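Local structure of vinylacetyl-CoA Delta-isomerase (Nitrosopumilus maritimus SCM1, 6VJR) at residues S60-L65 with R128-V133. The protein probably dehydrates 4-hydroxybutyryl-CoA and isomerises vinylacetyl-CoA, using bound FAD, a [4Fe-4S] cluster and iron. Numbering follows the deposited sequence.
Sequences SSITGL and RFLEFV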
ATOM      1  N   SER A  60     -25.579   6.113 -35.986  1.00 21.59           N
ATOM      2  CA  SER A  60     -26.666   6.468 -35.091  1.00 19.66           C
ATOM      3  C   SER A  60     -27.997   5.963 -35.638  1.00 20.37           C
ATOM      4  O   SER A  60     -28.399   6.406 -36.709  1.00 22.89           O
ATOM      5  CB  SER A  60     -26.744   7.985 -34.983  1.00 19.56           C
ATOM      6  OG  SER A  60     -27.893   8.354 -34.223  1.00 21.10           O
ATOM      7  N   SER A  61     -28.701   5.135 -34.846  1.00 22.30           N
ATOM      8  CA  SER A  61     -30.069   4.749 -35.166  1.00 23.05           C
ATOM      9  C   SER A  61     -31.033   5.912 -34.930  1.00 23.34           C
ATOM     10  O   SER A  61     -32.176   5.844 -35.376  1.00 24.83           O
ATOM     11  CB  SER A  61     -30.530   3.548 -34.348  1.00 26.44           C
ATOM     12  OG  SER A  61     -29.722   2.413 -34.613  1.00 31.98           O
ATOM     13  N   ILE A  62     -30.611   6.930 -34.154  1.00 22.45           N
ATOM     14  CA  ILE A  62     -31.473   8.079 -33.909  1.00 23.41           C
ATOM     15  C   ILE A  62     -31.687   8.922 -35.183  1.00 23.44           C
ATOM     16  O   ILE A  62     -32.832   9.217 -35.522  1.00 25.31           O
ATOM     17  CB  ILE A  62     -30.975   8.888 -32.700  1.00 23.66           C
ATOM     18  CG1 ILE A  62     -31.030   7.995 -31.468  1.00 24.09           C
ATOM     19  CG2 ILE A  62     -31.814  10.158 -32.516  1.00 24.08           C
ATOM     20  CD1 ILE A  62     -30.492   8.588 -30.176  1.00 23.31           C
ATOM     21  N   THR A  63     -30.588   9.283 -35.863  1.00 23.88           N
ATOM     22  CA  THR A  63     -30.564  10.163 -37.011  1.00 24.88           C
ATOM     23  C   THR A  63     -30.325   9.402 -38.310  1.00 25.60           C
ATOM     24  O   THR A  63     -30.546   9.984 -39.387  1.00 25.15           O
ATOM     25  CB  THR A  63     -29.489  11.250 -36.870  1.00 26.08           C
ATOM     26  OG1 THR A  63     -28.248  10.595 -36.576  1.00 24.62           O
ATOM     27  CG2 THR A  63     -29.803  12.259 -35.775  1.00 27.90           C
ATOM     28  N   GLY A  64     -29.807   8.160 -38.236  1.00 23.57           N
ATOM     29  CA  GLY A  64     -29.419   7.450 -39.444  1.00 23.35           C
ATOM     30  C   GLY A  64     -28.132   8.008 -40.041  1.00 22.53           C
ATOM     31  O   GLY A  64     -27.836   7.765 -41.194  1.00 26.11           O
ATOM     32  N   LEU A  65     -27.380   8.783 -39.249  1.00 23.91           N
ATOM     33  CA  LEU A  65     -26.145   9.419 -39.696  1.00 23.10           C
ATOM     34  C   LEU A  65     -24.954   8.719 -39.076  1.00 21.62           C
ATOM     35  O   LEU A  65     -25.106   8.149 -38.016  1.00 21.07           O
ATOM     36  CB  LEU A  65     -26.092  10.873 -39.241  1.00 26.22           C
ATOM     37  CG  LEU A  65     -27.167  11.809 -39.783  1.00 30.16           C
ATOM     38  CD1 LEU A  65     -27.097  13.157 -39.054  1.00 34.07           C
ATOM     39  CD2 LEU A  65     -26.972  11.965 -41.289  1.00 31.40           C
ATOM     40  N   ARG A 128     -38.344  15.865 -26.364  1.00 21.53           N
ATOM     41  CA  ARG A 128     -37.512  17.056 -26.415  1.00 20.02           C
ATOM     42  C   ARG A 128     -36.041  16.662 -26.513  1.00 20.79           C
ATOM     43  O   ARG A 128     -35.294  17.205 -27.345  1.00 19.52           O
ATOM     44  CB  ARG A 128     -37.759  17.906 -25.175  1.00 20.59           C
ATOM     45  CG  ARG A 128     -39.124  18.557 -25.118  1.00 20.58           C
ATOM     46  CD  ARG A 128     -39.191  19.223 -23.763  1.00 20.67           C
ATOM     47  NE  ARG A 128     -40.485  19.863 -23.553  1.00 23.78           N
ATOM     48  CZ  ARG A 128     -40.867  20.453 -22.431  1.00 24.36           C
ATOM     49  NH1 ARG A 128     -42.089  20.966 -22.284  1.00 28.27           N
ATOM     50  NH2 ARG A 128     -40.039  20.543 -21.455  1.00 23.16           N
ATOM     51  N   PHE A 129     -35.608  15.745 -25.627  1.00 20.68           N
ATOM     52  CA  PHE A 129     -34.226  15.341 -25.616  1.00 18.33           C
ATOM     53  C   PHE A 129     -33.787  14.714 -26.945  1.00 18.61           C
ATOM     54  O   PHE A 129     -32.712  15.035 -27.448  1.00 18.88           O
ATOM     55  CB  PHE A 129     -33.967  14.468 -24.386  1.00 18.46           C
ATOM     56  CG  PHE A 129     -32.506  14.067 -24.340  1.00 17.67           C
ATOM     57  CD1 PHE A 129     -31.510  14.998 -24.080  1.00 19.18           C
ATOM     58  CD2 PHE A 129     -32.120  12.767 -24.608  1.00 18.84           C
ATOM     59  CE1 PHE A 129     -30.186  14.610 -24.096  1.00 20.43           C
ATOM     60  CE2 PHE A 129     -30.791  12.384 -24.559  1.00 19.18           C
ATOM     61  CZ  PHE A 129     -29.835  13.307 -24.333  1.00 18.37           C
ATOM     62  N   LEU A 130     -34.593  13.843 -27.530  1.00 19.49           N
ATOM     63  CA  LEU A 130     -34.223  13.248 -28.805  1.00 21.85           C
ATOM     64  C   LEU A 130     -34.075  14.297 -29.913  1.00 21.44           C
ATOM     65  O   LEU A 130     -33.187  14.172 -30.781  1.00 20.76           O
ATOM     66  CB  LEU A 130     -35.226  12.164 -29.211  1.00 23.35           C
ATOM     67  CG  LEU A 130     -35.220  10.900 -28.353  1.00 24.68           C
ATOM     68  CD1 LEU A 130     -36.297   9.959 -28.812  1.00 25.94           C
ATOM     69  CD2 LEU A 130     -33.832  10.232 -28.389  1.00 27.50           C
ATOM     70  N   GLU A 131     -34.951  15.317 -29.926  1.00 21.08           N
ATOM     71  CA  GLU A 131     -34.800  16.373 -30.918  1.00 22.08           C
ATOM     72  C   GLU A 131     -33.476  17.104 -30.703  1.00 18.91           C
ATOM     73  O   GLU A 131     -32.828  17.507 -31.667  1.00 21.42           O
ATOM     74  CB  GLU A 131     -35.977  17.346 -30.930  1.00 24.74           C
ATOM     75  CG  GLU A 131     -37.282  16.689 -31.333  1.00 28.21           C
ATOM     76  CD  GLU A 131     -37.376  16.378 -32.809  1.00 35.08           C
ATOM     77  OE1 GLU A 131     -38.336  15.665 -33.102  1.00 45.94           O
ATOM     78  OE2 GLU A 131     -36.574  16.837 -33.664  1.00 39.26           O
ATOM     79  N   PHE A 132     -33.065  17.248 -29.435  1.00 17.48           N
ATOM     80  CA  PHE A 132     -31.783  17.871 -29.155  1.00 19.25           C
ATOM     81  C   PHE A 132     -30.634  17.005 -29.681  1.00 18.12           C
ATOM     82  O   PHE A 132     -29.694  17.506 -30.301  1.00 18.54           O
ATOM     83  CB  PHE A 132     -31.677  18.162 -27.653  1.00 17.78           C
ATOM     84  CG  PHE A 132     -30.317  18.725 -27.275  1.00 18.60           C
ATOM     85  CD1 PHE A 132     -30.066  20.073 -27.457  1.00 21.29           C
ATOM     86  CD2 PHE A 132     -29.313  17.936 -26.738  1.00 20.21           C
ATOM     87  CE1 PHE A 132     -28.855  20.627 -27.088  1.00 22.78           C
ATOM     88  CE2 PHE A 132     -28.071  18.492 -26.421  1.00 22.01           C
ATOM     89  CZ  PHE A 132     -27.844  19.831 -26.606  1.00 21.03           C
ATOM     90  N   VAL A 133     -30.704  15.699 -29.428  1.00 18.42           N
ATOM     91  CA  VAL A 133     -29.688  14.781 -29.903  1.00 18.41           C
ATOM     92  C   VAL A 133     -29.592  14.860 -31.425  1.00 16.97           C
ATOM     93  O   VAL A 133     -28.496  14.893 -31.969  1.00 19.10           O
ATOM     94  CB  VAL A 133     -29.940  13.343 -29.422  1.00 18.24           C
ATOM     95  CG1 VAL A 133     -28.973  12.384 -30.119  1.00 20.86           C
ATOM     96  CG2 VAL A 133     -29.786  13.296 -27.890  1.00 18.00           C
TER
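I62 reaches from the loop joining strands 57-59 and 66-68 into the notch between L130 and V133, on neighbouring turns of helix 125-139. The contact thus ties loop to helix within the family's N-terminal region, away from the FAD, iron and cluster sites. I62 CB points toward the helix but lies 4.8 Å from V133 CG1, too far for close contact. At the branch, I62 CG2 comes within 4.3 Å of V133 CG1, whereas I62 CG1 serves mainly as a spacer, 4.7 Å from L130 CD2. With CD1 anti to CA (chi2 176°), the side chain is extended and its tip meets two methyls at once: L130 CD2 at 4.1 Å and V133 CG1, also at 4.1 Å. The isoleucine crosses both partners at about a right angle; its CB branch sets a second methyl beside V133 while the longer arm carries CD1 between them. Leucine's long arm brings a methyl to this tip; compact, buried valine spends CG1 on I62 and sets CG2 above one face of the F129 ring, offset toward its rim.

Behind I62, S60 OG accepts a hydrogen bond from T63 N (3.3 Å), an ST motif, while G64, lacking a side chain, readily accepts positive phi (74°). The hydroxyls of S60 and T63 also hydrogen-bond to Q137 OE1. Contact between the segments, then, rests on dispersion and partial burial of a few methyls, which impose little directionality; the Q137 bonds supply a more directional link.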